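Local coordinates for protein RNA-directed RNA polymerase (Infectious pancreatic necrosis virus, PDB 3ZED) that copies the viral genome as an RNA-dependent RNA polymerase, adding ribonucleotides to a growing RNA chain, and probably also becomes covalently attached to the genomic RNA, at residues I606-Q609 and I610-E614; E708-T711 and A712-G716. One frame throughout, in Å; residues are numbered along the deposited sequence.

Contact 1: residues I606-Q609 and I610-E614; sequences IAYQ and IVRYE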
loop_
_atom_site.group_PDB
_atom_site.type_symbol
_atom_site.label_atom_id
_atom_site.label_comp_id
_atom_site.label_asym_id
_atom_site.label_seq_id
_atom_site.Cartn_x
_atom_site.Cartn_y
_atom_site.Cartn_z
ATOM N N ILE B 606 5.010 8.774 28.800
ATOM C CA ILE B 606 3.990 8.400 29.783
ATOM C C ILE B 606 2.581 8.578 29.158
ATOM O O ILE B 606 1.645 7.872 29.546
ATOM C CB ILE B 606 4.180 9.127 31.149
ATOM C CG1 ILE B 606 3.222 8.597 32.260
ATOM C CG2 ILE B 606 4.150 10.648 31.020
ATOM C CD1 ILE B 606 3.194 6.997 32.475
ATOM N N ALA B 607 2.456 9.480 28.163
ATOM C CA ALA B 607 1.212 9.683 27.421
ATOM C C ALA B 607 0.961 8.465 26.521
ATOM O O ALA B 607 -0.172 7.976 26.460
ATOM C CB ALA B 607 1.283 10.961 26.594
ATOM N N TYR B 608 2.042 7.947 25.865
ATOM C CA TYR B 608 2.005 6.765 24.996
ATOM C C TYR B 608 1.473 5.558 25.784
ATOM O O TYR B 608 0.709 4.773 25.234
ATOM C CB TYR B 608 3.401 6.458 24.377
ATOM C CG TYR B 608 3.546 5.009 23.955
ATOM C CD1 TYR B 608 3.056 4.569 22.728
ATOM C CD2 TYR B 608 4.056 4.055 24.834
ATOM C CE1 TYR B 608 3.091 3.222 22.378
ATOM C CE2 TYR B 608 4.071 2.703 24.507
ATOM C CZ TYR B 608 3.596 2.292 23.275
ATOM O OH TYR B 608 3.628 0.956 22.955
ATOM N N GLN B 609 1.888 5.417 27.056
ATOM C CA GLN B 609 1.479 4.344 27.966
ATOM C C GLN B 609 -0.034 4.316 28.138
ATOM O O GLN B 609 -0.635 3.240 28.072
ATOM C CB GLN B 609 2.160 4.511 29.340
ATOM C CG GLN B 609 3.665 4.224 29.325
ATOM C CD GLN B 609 3.994 2.775 29.015
ATOM O OE1 GLN B 609 3.477 1.833 29.640
ATOM N NE2 GLN B 609 4.867 2.573 28.036
ATOM N N ILE B 610 -0.652 5.495 28.320
ATOM C CA ILE B 610 -2.108 5.627 28.440
ATOM C C ILE B 610 -2.756 5.286 27.078
ATOM O O ILE B 610 -3.741 4.542 27.051
ATOM C CB ILE B 610 -2.501 7.044 28.932
ATOM C CG1 ILE B 610 -1.957 7.297 30.369
ATOM C CG2 ILE B 610 -4.027 7.274 28.829
ATOM C CD1 ILE B 610 -1.762 8.739 30.742
ATOM N N VAL B 611 -2.210 5.847 25.972
ATOM C CA VAL B 611 -2.692 5.642 24.603
ATOM C C VAL B 611 -2.753 4.119 24.274
ATOM O O VAL B 611 -3.775 3.649 23.792
ATOM C CB VAL B 611 -1.846 6.444 23.570
ATOM C CG1 VAL B 611 -2.166 6.040 22.127
ATOM C CG2 VAL B 611 -2.051 7.953 23.747
ATOM N N ARG B 612 -1.683 3.374 24.562
ATOM C CA ARG B 612 -1.565 1.931 24.315
ATOM C C ARG B 612 -2.755 1.145 24.905
ATOM O O ARG B 612 -3.363 0.359 24.191
ATOM C CB ARG B 612 -0.237 1.415 24.895
ATOM C CG ARG B 612 -0.113 -0.106 24.946
ATOM C CD ARG B 612 0.827 -0.531 26.056
ATOM N NE ARG B 612 2.221 -0.333 25.668
ATOM C CZ ARG B 612 3.256 -0.720 26.394
ATOM N NH1 ARG B 612 3.068 -1.327 27.561
ATOM N NH2 ARG B 612 4.488 -0.521 25.955
ATOM N N TYR B 613 -3.083 1.372 26.189
ATOM C CA TYR B 613 -4.183 0.686 26.864
ATOM C C TYR B 613 -5.557 1.203 26.422
ATOM O O TYR B 613 -6.471 0.405 26.338
ATOM C CB TYR B 613 -4.017 0.761 28.383
ATOM C CG TYR B 613 -2.800 -0.014 28.832
ATOM C CD1 TYR B 613 -2.705 -1.391 28.613
ATOM C CD2 TYR B 613 -1.695 0.637 29.377
ATOM C CE1 TYR B 613 -1.558 -2.102 28.953
ATOM C CE2 TYR B 613 -0.535 -0.064 29.710
ATOM C CZ TYR B 613 -0.471 -1.434 29.495
ATOM O OH TYR B 613 0.629 -2.154 29.882
ATOM N N GLU B 614 -5.699 2.490 26.068
ATOM C CA GLU B 614 -6.966 3.020 25.580
ATOM C C GLU B 614 -7.264 2.528 24.157
ATOM O O GLU B 614 -8.404 2.156 23.880
ATOM C CB GLU B 614 -6.988 4.564 25.621
ATOM C CG GLU B 614 -7.011 5.181 27.013
ATOM C CD GLU B 614 -8.252 4.922 27.845
ATOM O OE1 GLU B 614 -8.384 3.811 28.404
ATOM O OE2 GLU B 614 -9.079 5.845 27.973
#
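Tyr608 and Arg612, one helical turn apart, meet through their polar ends as well as their backbones. The phenol OH receives two weak bonds from the guanidinium, from Arg612 NE at 3.3 Å and from Arg612 NH2 at 3.5 Å, and lies at the guanidinium edge with the ring and guanidinium planes almost perpendicular (86°). With Tyr608 CG anti to the backbone N (chi1 157°) and the arginine chain bent at chi3 (-77°), both ends swing to the same flank of the helix. The stronger partner of the hydroxyl is the carbonyl O of Lys591. Gln609 runs alongside the arginine and sets NE2 of its steeply tilted amide over one guanidinium face, 3.7 Å from Arg612 NH2, a packing contact. Within the backbone, Val611 N bonds to Ala607 O at 3.0 Å and Arg612 N to Tyr608 O at 2.9 Å, the regular i to i+4 pattern of an alpha-helix. Tyr613 CD2 lies 3.1 Å from Gln609 O, which meets the ring obliquely, one turn back, while the Tyr613 hydroxyl bonds to Asp124, which also makes a weak, long ion pair with Arg612. In the thumb domain, Ile606, Ile610 and Tyr613 pack on helix 625-645, and Ala607, Ile610 and Val611 on helix 650-654.

Contact 2: residues E708-T711 and A712-G716; sequences EVTT and AITSG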
loop_
_atom_site.group_PDB
_atom_site.type_symbol
_atom_site.label_atom_id
_atom_site.label_comp_id
_atom_site.label_asym_id
_atom_site.label_seq_id
_atom_site.Cartn_x
_atom_site.Cartn_y
_atom_site.Cartn_z
ATOM N N GLU B 708 -21.427 -8.386 -16.715
ATOM C CA GLU B 708 -21.719 -8.001 -18.107
ATOM C C GLU B 708 -20.430 -7.663 -18.843
ATOM O O GLU B 708 -20.291 -8.016 -20.011
ATOM C CB GLU B 708 -22.709 -6.824 -18.164
ATOM C CG GLU B 708 -24.110 -7.226 -17.729
ATOM C CD GLU B 708 -25.130 -6.120 -17.526
ATOM O OE1 GLU B 708 -24.773 -5.057 -16.967
ATOM O OE2 GLU B 708 -26.304 -6.335 -17.902
ATOM N N VAL B 709 -19.478 -7.015 -18.153
ATOM C CA VAL B 709 -18.169 -6.639 -18.700
ATOM C C VAL B 709 -17.359 -7.922 -19.006
ATOM O O VAL B 709 -16.779 -8.025 -20.088
ATOM C CB VAL B 709 -17.399 -5.654 -17.769
ATOM C CG1 VAL B 709 -15.996 -5.364 -18.300
ATOM C CG2 VAL B 709 -18.177 -4.351 -17.574
ATOM N N THR B 710 -17.373 -8.905 -18.081
ATOM C CA THR B 710 -16.662 -10.185 -18.237
ATOM C C THR B 710 -17.213 -10.983 -19.431
ATOM O O THR B 710 -16.421 -11.533 -20.200
ATOM C CB THR B 710 -16.708 -11.013 -16.942
ATOM O OG1 THR B 710 -16.099 -10.265 -15.894
ATOM C CG2 THR B 710 -15.967 -12.329 -17.067
ATOM N N THR B 711 -18.548 -11.030 -19.590
ATOM C CA THR B 711 -19.185 -11.761 -20.692
ATOM C C THR B 711 -18.843 -11.096 -22.040
ATOM O O THR B 711 -18.668 -11.807 -23.027
ATOM C CB THR B 711 -20.693 -11.905 -20.472
ATOM O OG1 THR B 711 -21.271 -10.609 -20.299
ATOM C CG2 THR B 711 -21.024 -12.789 -19.268
ATOM N N ALA B 712 -18.685 -9.753 -22.063
ATOM C CA ALA B 712 -18.312 -9.021 -23.271
ATOM C C ALA B 712 -16.861 -9.343 -23.658
ATOM O O ALA B 712 -16.609 -9.672 -24.814
ATOM C CB ALA B 712 -18.501 -7.524 -23.068
ATOM N N ILE B 713 -15.930 -9.328 -22.672
ATOM C CA ILE B 713 -14.510 -9.619 -22.889
ATOM C C ILE B 713 -14.347 -11.054 -23.422
ATOM O O ILE B 713 -13.616 -11.255 -24.399
ATOM C CB ILE B 713 -13.677 -9.346 -21.603
ATOM C CG1 ILE B 713 -13.620 -7.823 -21.333
ATOM C CG2 ILE B 713 -12.249 -9.942 -21.720
ATOM C CD1 ILE B 713 -13.215 -7.407 -19.955
ATOM N N THR B 714 -15.076 -12.025 -22.830
ATOM C CA THR B 714 -15.085 -13.437 -23.234
ATOM C C THR B 714 -15.423 -13.558 -24.720
ATOM O O THR B 714 -14.808 -14.357 -25.430
ATOM C CB THR B 714 -16.080 -14.236 -22.359
ATOM O OG1 THR B 714 -15.609 -14.225 -21.023
ATOM C CG2 THR B 714 -16.236 -15.693 -22.800
ATOM N N SER B 715 -16.377 -12.737 -25.186
ATOM C CA SER B 715 -16.813 -12.735 -26.577
ATOM C C SER B 715 -15.802 -12.003 -27.497
ATOM O O SER B 715 -15.963 -12.067 -28.697
ATOM C CB SER B 715 -18.212 -12.133 -26.696
ATOM O OG SER B 715 -18.198 -10.725 -26.854
ATOM N N GLY B 716 -14.781 -11.348 -26.932
ATOM C CA GLY B 716 -13.749 -10.645 -27.693
ATOM C C GLY B 716 -13.926 -9.143 -27.828
ATOM O O GLY B 716 -13.238 -8.519 -28.636
#
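Thr714 returns to Thr710 twice, through its backbone and through its hydroxyl, in the last turn of a short helix. Thr710 O accepts Thr714 N at 3.0 Å and Thr714 OG1 at 2.9 Å, the two donors arriving from opposite faces of the carbonyl plane. The hydroxyl can reach back because OG1 stands anti to its own carbonyl carbon, beside the backbone N (chi1 -65°). A similar doubling occurs at Glu708 O, gripped by Ala712 N at 3.1 Å and by Thr711 OG1 at 2.8 Å, here from the same face. On another side of the helix, Val709 and Ile713 lie side by side, with CG1 of Val709 touching CD1 of Ile713 at 3.8 Å. Further out, the helix is brought to a close: Ser715 OG bonds to Ala712 O at 2.8 Å, and Gly716, with positive phi (99°), completes a Schellman motif. Thr710 OG1 is turned back to Leu706 O, and Glu708 OE1 accepts a hydrogen bond from the backbone N of Thr705, just before the helix. Val709 and Ile713 pack against helix 194-204, with the Val709 side chain about 7 Å from a bound potassium ion, while Thr710 and Thr714 rest on helix 476-493.

Followed from the N terminus, the chain first meets contact 1 in helix 604-621 and, after helices 625-645, 650-654 and 677-683, contact 2 in helix 706-714. Each joins consecutive residues of one helix, so neither closes a long loop, and the two stand in series without nesting or crossing. They lie on opposite sides of the chain's centre, their own centres about 54 Å apart and nearest atoms about 42 Å apart. As worked examples of local helical contacts they differ in setting: contact 1 is a buried pair of turns in the first half of its helix, facing other thumb helices, whereas contact 2 is a partly exposed helix end, where C-terminal-region sequence is laid against helices 194-204 and 476-493.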